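Local coordinates for Slr1438 protein (Synechocystis sp., PDB 3K25), which is of unproven function but probably binds carbohydrate and may act as an isomerase of the aldose 1-epimerase kind, at residues Phe159-Phe163 and Glu235-Thr239; Ile213-His219 and Glu230-Ser234; Asn226-Glu230 and Asn283-Glu289. One frame throughout, in Å; residues are numbered along the deposited sequence.

Contact 1: residues Phe159-Phe163 and Glu235-Thr239; sequences FSLGF and ELYQT
Tyr237 and Phe163 share the same first torsion. In both, CG stands beside the backbone N and anti to the carbonyl carbon (chi1 -54° for Tyr237, -71° for Phe163). This carries the hydroxyl of Tyr237 to the rim of the Phe163 ring. There Tyr237 OH lies in the plane of that ring, at its edge, 3.3 Å from Phe163 CE2. Leu161 has CG anti to its own N (chi1 176°), and its CD2 branch meets the same hydroxyl, with Leu161 CD2 3.5 Å from Tyr237 OH. The ring of Tyr237 also has the main chain at its own edge, where Leu161 O comes 3.4 Å from Tyr237 CE2. No hydrogen bond joins the two segments. The hydroxyl is satisfied by Gln147 on strand 142-151, so a buried polar atom has a partner although its near neighbours here are carbon.

The contact sits in the core of the beta-sandwich of a galactose mutarotase-like fold. Residues 235-239 carry the chain from strand 227-233, in one antiparallel sheet, to strand 239-245, in another. A classic beta bulge at Gln238 and Thr239 marks the start of that second strand.

Leu236 fills the other end of the contact. Its CD1 methyl approaches the Phe159 ring, with Leu236 CD1 4.0 Å from Phe159 CZ. The two side chains come from opposite directions. Leu236 CD2 lies 4.4 Å from Leu161 CD2, a looser apolar touch. Arg278 and Ala280 of strand 276-287 also lie against Leu236.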
loop_
_atom_site.group_PDB
_atom_site.type_symbol
_atom_site.label_atom_id
_atom_site.label_comp_id
_atom_site.label_asym_id
_atom_site.label_seq_id
_atom_site.Cartn_x
_atom_site.Cartn_y
_atom_site.Cartn_z
ATOM N N PHE A 159 7.850 3.636 13.980
ATOM C CA PHE A 159 6.768 3.297 13.064
ATOM C C PHE A 159 7.232 2.559 11.816
ATOM O O PHE A 159 8.419 2.465 11.516
ATOM C CB PHE A 159 6.018 4.559 12.618
ATOM C CG PHE A 159 6.694 5.289 11.497
ATOM C CD1 PHE A 159 7.752 6.165 11.755
ATOM C CD2 PHE A 159 6.325 5.042 10.166
ATOM C CE1 PHE A 159 8.440 6.789 10.701
ATOM C CE2 PHE A 159 7.007 5.655 9.102
ATOM C CZ PHE A 159 8.068 6.531 9.368
ATOM N N SER A 160 6.249 2.035 11.103
ATOM C CA SER A 160 6.457 1.344 9.849
ATOM C C SER A 160 5.365 1.854 8.926
ATOM O O SER A 160 4.240 2.118 9.363
ATOM C CB SER A 160 6.338 -0.171 10.017
ATOM O OG SER A 160 7.620 -0.766 10.105
ATOM N N LEU A 161 5.711 2.018 7.654
ATOM C CA LEU A 161 4.762 2.486 6.663
ATOM C C LEU A 161 4.886 1.629 5.411
ATOM O O LEU A 161 5.993 1.333 4.960
ATOM C CB LEU A 161 5.021 3.963 6.322
ATOM C CG LEU A 161 4.123 4.519 5.205
ATOM C CD1 LEU A 161 2.650 4.221 5.525
ATOM C CD2 LEU A 161 4.353 6.007 5.039
ATOM N N GLY A 162 3.751 1.226 4.854
ATOM C CA GLY A 162 3.793 0.413 3.655
ATOM C C GLY A 162 2.628 0.621 2.708
ATOM O O GLY A 162 1.543 1.063 3.101
ATOM N N PHE A 163 2.855 0.310 1.440
ATOM C CA PHE A 163 1.815 0.435 0.429
ATOM C C PHE A 163 1.641 -0.969 -0.110
ATOM O O PHE A 163 2.622 -1.663 -0.397
ATOM C CB PHE A 163 2.231 1.437 -0.652
ATOM C CG PHE A 163 2.224 2.872 -0.169
ATOM C CD1 PHE A 163 1.081 3.655 -0.285
ATOM C CD2 PHE A 163 3.344 3.418 0.456
ATOM C CE1 PHE A 163 1.049 4.965 0.215
ATOM C CE2 PHE A 163 3.328 4.721 0.960
ATOM C CZ PHE A 163 2.176 5.496 0.839
ATOM N N GLU A 235 14.195 6.364 0.098
ATOM C CA GLU A 235 14.940 5.511 1.019
ATOM C C GLU A 235 14.278 5.019 2.305
ATOM O O GLU A 235 14.870 4.221 3.029
ATOM C CB GLU A 235 16.286 6.152 1.356
ATOM C CG GLU A 235 16.219 7.487 2.050
ATOM C CD GLU A 235 17.588 8.151 2.120
ATOM O OE1 GLU A 235 17.679 9.289 2.637
ATOM O OE2 GLU A 235 18.576 7.534 1.656
ATOM N N LEU A 236 13.067 5.477 2.597
ATOM C CA LEU A 236 12.366 5.021 3.796
ATOM C C LEU A 236 11.998 3.541 3.615
ATOM O O LEU A 236 11.845 2.801 4.589
ATOM C CB LEU A 236 11.084 5.836 4.014
ATOM C CG LEU A 236 10.113 5.323 5.093
ATOM C CD1 LEU A 236 10.713 5.578 6.471
ATOM C CD2 LEU A 236 8.735 5.993 4.970
ATOM N N TYR A 237 11.877 3.110 2.361
ATOM C CA TYR A 237 11.489 1.739 2.080
ATOM C C TYR A 237 12.658 0.815 1.811
ATOM O O TYR A 237 13.368 0.967 0.814
ATOM C CB TYR A 237 10.509 1.730 0.914
ATOM C CG TYR A 237 9.354 2.652 1.180
ATOM C CD1 TYR A 237 9.398 3.993 0.777
ATOM C CD2 TYR A 237 8.247 2.216 1.922
ATOM C CE1 TYR A 237 8.363 4.881 1.114
ATOM C CE2 TYR A 237 7.214 3.094 2.265
ATOM C CZ TYR A 237 7.278 4.422 1.862
ATOM O OH TYR A 237 6.272 5.296 2.224
ATOM N N GLN A 238 12.830 -0.166 2.696
ATOM C CA GLN A 238 13.937 -1.112 2.599
ATOM C C GLN A 238 13.521 -2.546 2.334
ATOM O O GLN A 238 14.372 -3.406 2.109
ATOM C CB GLN A 238 14.748 -1.034 3.885
ATOM C CG GLN A 238 15.092 0.403 4.244
ATOM C CD GLN A 238 15.456 0.569 5.696
ATOM O OE1 GLN A 238 16.542 0.183 6.121
ATOM N NE2 GLN A 238 14.537 1.139 6.477
ATOM N N THR A 239 12.214 -2.797 2.349
ATOM C CA THR A 239 11.687 -4.140 2.114
ATOM C C THR A 239 10.674 -4.226 0.973
ATOM O O THR A 239 9.862 -3.322 0.769
ATOM C CB THR A 239 11.034 -4.709 3.388
ATOM O OG1 THR A 239 12.058 -5.174 4.282
ATOM C CG2 THR A 239 10.102 -5.862 3.044
#

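Contact 2: residues Ile213-His219 and Glu230-Ser234; sequences ISQPRAH and EVSFS
Strands 217-222 and 227-233 form an antiparallel beta hairpin, and here Arg217, Ala218 and His219 pair with Ser232, Val231 and Glu230. Ala218 and Val231 are the hydrogen-bonded pair. Val231 N donates to Ala218 O at 2.6 Å, and the return bond from Ala218 N to Val231 O is weak. Their side chains share one face of the sheet and reach Leu253 on strand 250-256, in a neighbouring sheet.

Beyond the ladder, Phe233 N donates to Pro216 O at 3.0 Å. The donor is tilted 27° from the carbonyl plane. The same oxygen lies above the Phe233 ring, over its centre, 3.4 Å from the ring plane. One carbonyl is therefore held by the backbone and covered by the side chain of a single residue. Ile213 comes to the edge of this ring, with Ile213 CD1 3.7 Å from Phe233 CE2. Leu240 packs against both side chains.

On the other face, His219 and Glu230 touch through their first carbons, CB of His219 lying 3.5 Å from CB of Glu230. The Arg217 chain bends at chi3 (46°), which turns its NE toward Glu230. Arg217 NE meets Glu230 OE2 at 3.3 Å in a weak salt bridge. The oxygen lies at the edge of the guanidinium, in its plane, but the carboxylate plane is turned 49° away.

A single long bond between groups set askew, on a partly exposed face, implies modest charge compensation; most of the hold probably comes from the backbone bonds and the apolar packing round Phe233.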
loop_
_atom_site.group_PDB
_atom_site.type_symbol
_atom_site.label_atom_id
_atom_site.label_comp_id
_atom_site.label_asym_id
_atom_site.label_seq_id
_atom_site.Cartn_x
_atom_site.Cartn_y
_atom_site.Cartn_z
ATOM N N ILE A 213 17.272 -5.621 -0.255
ATOM C CA ILE A 213 17.252 -5.188 -1.651
ATOM C C ILE A 213 18.397 -4.268 -2.026
ATOM O O ILE A 213 18.859 -3.471 -1.206
ATOM C CB ILE A 213 15.904 -4.498 -2.000
ATOM C CG1 ILE A 213 15.659 -3.296 -1.078
ATOM C CG2 ILE A 213 14.768 -5.514 -1.893
ATOM C CD1 ILE A 213 14.349 -2.598 -1.321
ATOM N N SER A 214 18.835 -4.371 -3.278
ATOM C CA SER A 214 19.953 -3.577 -3.778
ATOM C C SER A 214 19.578 -2.434 -4.718
ATOM O O SER A 214 20.453 -1.792 -5.309
ATOM C CB SER A 214 20.943 -4.500 -4.488
ATOM O OG SER A 214 20.298 -5.254 -5.499
ATOM N N GLN A 215 18.283 -2.181 -4.858
ATOM C CA GLN A 215 17.802 -1.126 -5.744
ATOM C C GLN A 215 16.578 -0.448 -5.155
ATOM O O GLN A 215 15.739 -1.095 -4.539
ATOM C CB GLN A 215 17.416 -1.709 -7.105
ATOM C CG GLN A 215 18.566 -2.124 -8.004
ATOM C CD GLN A 215 18.978 -1.018 -8.944
ATOM O OE1 GLN A 215 19.593 -0.041 -8.532
ATOM N NE2 GLN A 215 18.622 -1.157 -10.215
ATOM N N PRO A 216 16.461 0.870 -5.340
ATOM C CA PRO A 216 15.308 1.601 -4.815
ATOM C C PRO A 216 14.138 1.449 -5.796
ATOM O O PRO A 216 13.312 2.353 -5.944
ATOM C CB PRO A 216 15.826 3.028 -4.744
ATOM C CG PRO A 216 16.677 3.108 -5.992
ATOM C CD PRO A 216 17.441 1.793 -5.944
ATOM N N ARG A 217 14.087 0.303 -6.472
ATOM C CA ARG A 217 13.034 0.040 -7.442
ATOM C C ARG A 217 12.851 -1.440 -7.715
ATOM O O ARG A 217 13.621 -2.268 -7.251
ATOM C CB ARG A 217 13.331 0.744 -8.771
ATOM C CG ARG A 217 14.607 0.278 -9.477
ATOM C CD ARG A 217 14.714 0.871 -10.881
ATOM N NE ARG A 217 14.420 2.304 -10.900
ATOM C CZ ARG A 217 15.169 3.249 -10.328
ATOM N NH1 ARG A 217 16.290 2.930 -9.683
ATOM N NH2 ARG A 217 14.779 4.520 -10.380
ATOM N N ALA A 218 11.821 -1.747 -8.496
ATOM C CA ALA A 218 11.470 -3.116 -8.879
ATOM C C ALA A 218 10.336 -3.042 -9.919
ATOM O O ALA A 218 9.627 -2.037 -10.008
ATOM C CB ALA A 218 11.018 -3.902 -7.651
ATOM N N HIS A 219 10.165 -4.098 -10.707
ATOM C CA HIS A 219 9.115 -4.091 -11.715
ATOM C C HIS A 219 8.828 -5.485 -12.225
ATOM O O HIS A 219 9.467 -6.451 -11.814
ATOM C CB HIS A 219 9.506 -3.183 -12.896
ATOM C CG HIS A 219 10.529 -3.775 -13.818
ATOM N ND1 HIS A 219 10.265 -4.859 -14.629
ATOM C CD2 HIS A 219 11.816 -3.430 -14.064
ATOM C CE1 HIS A 219 11.342 -5.154 -15.335
ATOM N NE2 HIS A 219 12.298 -4.301 -15.012
ATOM N N GLU A 230 6.327 -0.771 -12.980
ATOM C CA GLU A 230 7.499 -0.545 -12.135
ATOM C C GLU A 230 7.226 0.226 -10.843
ATOM O O GLU A 230 6.549 1.257 -10.846
ATOM C CB GLU A 230 8.580 0.199 -12.917
ATOM C CG GLU A 230 9.751 0.646 -12.051
ATOM C CD GLU A 230 10.538 1.778 -12.680
ATOM O OE1 GLU A 230 9.914 2.806 -13.042
ATOM O OE2 GLU A 230 11.777 1.642 -12.804
ATOM N N VAL A 231 7.797 -0.274 -9.751
ATOM C CA VAL A 231 7.650 0.338 -8.438
ATOM C C VAL A 231 8.963 0.968 -7.971
ATOM O O VAL A 231 9.969 0.271 -7.815
ATOM C CB VAL A 231 7.226 -0.709 -7.389
ATOM C CG1 VAL A 231 6.941 -0.028 -6.074
ATOM C CG2 VAL A 231 6.007 -1.474 -7.874
ATOM N N SER A 232 8.962 2.277 -7.755
ATOM C CA SER A 232 10.162 2.953 -7.283
ATOM C C SER A 232 9.825 3.577 -5.931
ATOM O O SER A 232 8.649 3.750 -5.612
ATOM C CB SER A 232 10.615 4.010 -8.291
ATOM O OG SER A 232 9.611 4.980 -8.510
ATOM N N PHE A 233 10.839 3.918 -5.136
ATOM C CA PHE A 233 10.583 4.461 -3.799
ATOM C C PHE A 233 11.736 5.189 -3.117
ATOM O O PHE A 233 12.909 4.897 -3.357
ATOM C CB PHE A 233 10.132 3.319 -2.881
ATOM C CG PHE A 233 10.815 2.003 -3.174
ATOM C CD1 PHE A 233 10.399 1.207 -4.250
ATOM C CD2 PHE A 233 11.880 1.564 -2.388
ATOM C CE1 PHE A 233 11.028 -0.000 -4.539
ATOM C CE2 PHE A 233 12.522 0.345 -2.673
ATOM C CZ PHE A 233 12.093 -0.436 -3.749
ATOM N N SER A 234 11.389 6.131 -2.245
ATOM C CA SER A 234 12.391 6.880 -1.496
ATOM C C SER A 234 13.075 5.933 -0.481
ATOM O O SER A 234 12.585 4.826 -0.220
ATOM C CB SER A 234 11.737 8.076 -0.791
ATOM O OG SER A 234 10.890 7.672 0.274
#

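Contact 3: residues Asn226-Glu230 and Asn283-Glu289; sequences NLKIE and NFQVSTE
The carboxylate of Glu230 and the side-chain amide of Gln285 are flat groups on paired residues, but their planes are 54° apart and they do not stack. The carboxylate meets an aliphatic carbon instead, with Glu230 OE1 3.7 Å from Gln285 CB. The Gln285 chain bends at chi2 (73°), which leads its amide away from Glu230. Its side chain lies against His141.

The backbones of strands 227-233 and 276-287 run antiparallel here. Glu230 and Gln285 are a hydrogen-bonded pair, with Glu230 N to Gln285 O at 2.9 Å and Gln285 N to Glu230 O at 3.0 Å. Lys228 and Ser287 form the next such pair, and Ser287 N reaches Lys228 O at 2.9 Å. Between them, Ile229 and Val286 make a non-hydrogen-bonded pair whose side chains go to the opposite face. Ile229 packs there on Phe167 of strand 157-168. Leu227 joins this apolar face, with Leu227 CD1 3.8 Å from Val286 CG2. A G1 beta bulge at Asn226 and Leu227 begins the strand.

Lys228 runs extended beyond CG along the side chain of Ser287, and Lys228 CG lies 3.7 Å from Ser287 CB. The Lys228 chain crosses the poorly ordered Glu289 obliquely, with Lys228 NZ 4.1 Å from Glu289 OE1. A serine in place of Lys228 would probably leave Ser287 CB less covered and the Glu289 carboxylate without this positive neighbour.

The opposite charges lie beyond salt-bridge range and probably attract only weakly, so they are likely to steer the chain end loosely, while the backbone bonds fix the last strand to the sheet.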
loop_
_atom_site.group_PDB
_atom_site.type_symbol
_atom_site.label_atom_id
_atom_site.label_comp_id
_atom_site.label_asym_id
_atom_site.label_seq_id
_atom_site.Cartn_x
_atom_site.Cartn_y
_atom_site.Cartn_z
ATOM N N ASN A 226 1.178 -6.938 -22.719
ATOM C CA ASN A 226 2.258 -6.195 -23.357
ATOM C C ASN A 226 2.603 -4.879 -22.657
ATOM O O ASN A 226 2.601 -3.816 -23.279
ATOM C CB ASN A 226 1.897 -5.923 -24.820
ATOM C CG ASN A 226 3.013 -5.232 -25.574
ATOM O OD1 ASN A 226 4.106 -5.777 -25.725
ATOM N ND2 ASN A 226 2.745 -4.022 -26.049
ATOM N N LEU A 227 2.912 -4.951 -21.365
ATOM C CA LEU A 227 3.261 -3.752 -20.606
ATOM C C LEU A 227 3.958 -4.099 -19.301
ATOM O O LEU A 227 3.792 -5.199 -18.775
ATOM C CB LEU A 227 2.003 -2.934 -20.296
ATOM C CG LEU A 227 1.131 -3.321 -19.100
ATOM C CD1 LEU A 227 -0.116 -2.458 -19.103
ATOM C CD2 LEU A 227 0.756 -4.784 -19.174
ATOM N N LYS A 228 4.740 -3.162 -18.779
ATOM C CA LYS A 228 5.428 -3.399 -17.520
ATOM C C LYS A 228 4.994 -2.405 -16.453
ATOM O O LYS A 228 4.678 -1.245 -16.743
ATOM C CB LYS A 228 6.956 -3.347 -17.690
ATOM C CG LYS A 228 7.577 -1.958 -17.722
ATOM C CD LYS A 228 9.097 -2.064 -17.665
ATOM C CE LYS A 228 9.782 -0.702 -17.813
ATOM N NZ LYS A 228 11.274 -0.807 -17.923
ATOM N N ILE A 229 4.982 -2.884 -15.218
ATOM C CA ILE A 229 4.601 -2.086 -14.066
ATOM C C ILE A 229 5.811 -1.985 -13.150
ATOM O O ILE A 229 6.269 -2.993 -12.613
ATOM C CB ILE A 229 3.446 -2.759 -13.319
ATOM C CG1 ILE A 229 2.199 -2.745 -14.201
ATOM C CG2 ILE A 229 3.205 -2.070 -11.999
ATOM C CD1 ILE A 229 0.982 -3.390 -13.563
ATOM N N GLU A 230 6.327 -0.771 -12.980
ATOM C CA GLU A 230 7.499 -0.545 -12.135
ATOM C C GLU A 230 7.226 0.226 -10.843
ATOM O O GLU A 230 6.549 1.257 -10.846
ATOM C CB GLU A 230 8.580 0.199 -12.917
ATOM C CG GLU A 230 9.751 0.646 -12.051
ATOM C CD GLU A 230 10.538 1.778 -12.680
ATOM O OE1 GLU A 230 9.914 2.806 -13.042
ATOM O OE2 GLU A 230 11.777 1.642 -12.804
ATOM N N ASN A 283 6.487 5.496 -6.117
ATOM C CA ASN A 283 6.061 5.814 -7.472
ATOM C C ASN A 283 5.640 4.577 -8.243
ATOM O O ASN A 283 6.169 3.486 -8.042
ATOM C CB ASN A 283 7.189 6.524 -8.220
ATOM C CG ASN A 283 6.690 7.313 -9.417
ATOM O OD1 ASN A 283 6.255 8.464 -9.286
ATOM N ND2 ASN A 283 6.743 6.693 -10.594
ATOM N N PHE A 284 4.667 4.758 -9.123
ATOM C CA PHE A 284 4.170 3.663 -9.931
ATOM C C PHE A 284 4.160 4.101 -11.385
ATOM O O PHE A 284 3.468 5.045 -11.755
ATOM C CB PHE A 284 2.776 3.277 -9.456
ATOM C CG PHE A 284 2.735 2.884 -8.010
ATOM C CD1 PHE A 284 3.335 1.699 -7.582
ATOM C CD2 PHE A 284 2.139 3.722 -7.062
ATOM C CE1 PHE A 284 3.347 1.355 -6.231
ATOM C CE2 PHE A 284 2.145 3.384 -5.707
ATOM C CZ PHE A 284 2.755 2.194 -5.291
ATOM N N GLN A 285 4.953 3.415 -12.200
ATOM C CA GLN A 285 5.062 3.746 -13.611
ATOM C C GLN A 285 4.611 2.588 -14.487
ATOM O O GLN A 285 5.037 1.451 -14.293
ATOM C CB GLN A 285 6.516 4.088 -13.941
ATOM C CG GLN A 285 6.723 4.670 -15.313
ATOM C CD GLN A 285 6.217 6.089 -15.403
ATOM O OE1 GLN A 285 6.790 7.009 -14.808
ATOM N NE2 GLN A 285 5.128 6.279 -16.139
ATOM N N VAL A 286 3.732 2.868 -15.440
ATOM C CA VAL A 286 3.290 1.826 -16.354
ATOM C C VAL A 286 3.898 2.117 -17.732
ATOM O O VAL A 286 3.992 3.273 -18.160
ATOM C CB VAL A 286 1.735 1.738 -16.444
ATOM C CG1 VAL A 286 1.156 2.980 -17.082
ATOM C CG2 VAL A 286 1.342 0.516 -17.236
ATOM N N SER A 287 4.341 1.061 -18.408
ATOM C CA SER A 287 4.947 1.185 -19.733
ATOM C C SER A 287 4.333 0.173 -20.680
ATOM O O SER A 287 3.928 -0.909 -20.255
ATOM C CB SER A 287 6.456 0.946 -19.655
ATOM O OG SER A 287 7.087 1.982 -18.930
ATOM N N THR A 288 4.274 0.527 -21.963
ATOM C CA THR A 288 3.714 -0.346 -22.991
ATOM C C THR A 288 4.836 -1.032 -23.761
ATOM O O THR A 288 5.016 -0.806 -24.956
ATOM C CB THR A 288 2.853 0.454 -23.982
ATOM O OG1 THR A 288 3.638 1.509 -24.552
ATOM C CG2 THR A 288 1.645 1.048 -23.274
ATOM N N GLU A 289 5.586 -1.875 -23.063
ATOM C CA GLU A 289 6.696 -2.593 -23.664
ATOM C C GLU A 289 6.217 -3.825 -24.424
ATOM O O GLU A 289 6.418 -4.953 -23.920
ATOM C CB GLU A 289 7.696 -2.993 -22.581
ATOM C CG GLU A 289 8.976 -3.594 -23.118
ATOM C CD GLU A 289 10.026 -3.755 -22.044
ATOM O OE1 GLU A 289 10.492 -2.727 -21.507
ATOM O OE2 GLU A 289 10.382 -4.911 -21.735
ATOM O OXT GLU A 289 5.634 -3.640 -25.513
#

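Overall arrangement
From the N terminus, the chain first meets residues 159-163. Contact 1 brings residues 235-239 back to them and closes a long loop. Contact 2 falls wholly within that loop, as part of the hairpin of strands 217-222 and 227-233. Contact 3 starts inside the same loop, at 226-230, but its partner 283-289 lies at the C terminus, so contacts 1 and 3 cross. Contacts 2 and 3 share Glu230 and use opposite edges of strand 227-233, placing it between strands 217-222 and 276-287. Contact 1 follows where that strand ends and ties the chain to strand 157-168 of another sheet. Ile213 of contact 2 packs on the backbone at Gln238 of contact 1.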